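Possible substrate binding protein of ABC transporter system (Rhodopseudomonas palustris, PDB 3N0X) probably binds an amino acid, perhaps a branched-chain one, in the periplasm and delivers it to an ABC transporter for uptake. Local coordinates at residues N236-P239 and A240-A243. Sequence-based numbering, arbitrary orientation.
Sequences NILP and ALAA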
loop_
_atom_site.group_PDB
_atom_site.type_symbol
_atom_site.label_atom_id
_atom_site.label_comp_id
_atom_site.label_asym_id
_atom_site.label_seq_id
_atom_site.Cartn_x
_atom_site.Cartn_y
_atom_site.Cartn_z
ATOM N N ASN A 236 5.988 -6.762 -2.895
ATOM C CA ASN A 236 5.375 -7.349 -1.708
ATOM C C ASN A 236 6.304 -7.163 -0.526
ATOM O O ASN A 236 7.395 -6.644 -0.646
ATOM C CB ASN A 236 5.043 -8.857 -1.910
ATOM C CG ASN A 236 3.768 -9.265 -1.228
ATOM O OD1 ASN A 236 3.426 -8.783 -0.140
ATOM N ND2 ASN A 236 2.993 -10.122 -1.920
ATOM N N ILE A 237 5.808 -7.592 0.631
ATOM C CA ILE A 237 6.572 -7.520 1.847
ATOM C C ILE A 237 7.730 -8.498 1.814
ATOM O O ILE A 237 7.758 -9.437 1.037
ATOM C CB ILE A 237 5.689 -7.736 3.100
ATOM C CG1 ILE A 237 4.989 -9.093 3.087
ATOM C CG2 ILE A 237 4.686 -6.543 3.183
ATOM C CD1 ILE A 237 4.247 -9.411 4.395
ATOM N N LEU A 238 8.725 -8.281 2.669
ATOM C CA LEU A 238 9.941 -9.071 2.611
ATOM C C LEU A 238 9.769 -10.599 2.700
ATOM O O LEU A 238 10.385 -11.325 1.928
ATOM C CB LEU A 238 11.021 -8.544 3.595
ATOM C CG LEU A 238 11.464 -7.084 3.437
ATOM C CD1 LEU A 238 12.477 -6.679 4.549
ATOM C CD2 LEU A 238 12.056 -6.821 2.065
ATOM N N PRO A 239 8.955 -11.113 3.656
ATOM C CA PRO A 239 8.758 -12.573 3.653
ATOM C C PRO A 239 8.181 -13.128 2.351
ATOM O O PRO A 239 8.544 -14.236 1.914
ATOM C CB PRO A 239 7.784 -12.802 4.799
ATOM C CG PRO A 239 7.887 -11.603 5.664
ATOM C CD PRO A 239 8.245 -10.445 4.768
ATOM N N ALA A 240 7.299 -12.370 1.733
ATOM C CA ALA A 240 6.704 -12.772 0.461
ATOM C C ALA A 240 7.678 -12.710 -0.731
ATOM O O ALA A 240 7.488 -13.403 -1.745
ATOM C CB ALA A 240 5.461 -11.921 0.176
ATOM N N LEU A 241 8.708 -11.877 -0.625
ATOM C CA LEU A 241 9.710 -11.736 -1.691
ATOM C C LEU A 241 10.700 -12.922 -1.760
ATOM O O LEU A 241 11.469 -12.998 -2.722
ATOM C CB LEU A 241 10.479 -10.415 -1.532
ATOM C CG LEU A 241 9.744 -9.105 -1.762
ATOM C CD1 LEU A 241 10.691 -7.938 -1.539
ATOM C CD2 LEU A 241 9.127 -9.073 -3.179
ATOM N N ALA A 242 10.707 -13.824 -0.762
ATOM C CA ALA A 242 11.543 -15.041 -0.859
ATOM C C ALA A 242 11.196 -15.817 -2.152
ATOM O O ALA A 242 12.097 -16.266 -2.888
ATOM C CB ALA A 242 11.364 -15.954 0.371
ATOM N N ALA A 243 9.890 -15.935 -2.426
ATOM C CA ALA A 243 9.417 -16.637 -3.620
ATOM C C ALA A 243 9.877 -15.973 -4.905
ATOM O O ALA A 243 10.056 -16.638 -5.931
ATOM C CB ALA A 243 7.892 -16.788 -3.610
HETATM O O HOH W 1 8.044 -16.150 -0.127
#
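Asn236 lays its carboxamide over the methyl of Ala240, and following it outward from the backbone gives a worked example of how a polar side chain can pack on a methyl and bond back to its own backbone. Asn236 CB starts the contact, 3.7 Å from Ala240 CB. The amide carbon comes nearer still, with Asn236 CG at 3.4 Å from Ala240 CB, while OD1 and ND2 lie slightly farther from it on their two branches. OD1 then bends back to its own chain: Ile237 N donates to Asn236 OD1 over 2.8 Å, in the carbonyl plane and on a lone pair, which fixes the rotation of the amide. The same oxygen is bonded to a glycerol, probably from the crystallisation liquor. An alanine here would probably leave Ile237 N without this acceptor and uncover the Ala240 methyl where the amide had lain.

After Asn236 the chain coils into a turn of helical shape. Leu241 N reaches the carbonyls of Ile237 and Leu238, weakly to each, and Ala242 N makes a long, weak bond to Pro239 O. Leu241 CG sits beside the backbone N (chi1 -68°), a rotation that brings it to 3.4 Å from Ile237 O and lets Leu241 CD1 touch Leu238 CD2 at 4.0 Å. A water links Pro239 O and, weakly, Ala240 O to Ala243 N, donating to the two carbonyls and accepting from the amide. Asp282 OD2 takes the amide of Leu238, tying this loop between strands 229-233 and 251-254 to the residue just before helix 283-302. The chemistry implies a helical turn held by several weak backbone bonds, with one shorter side-chain bond made within Asn236-Ile237 at its start.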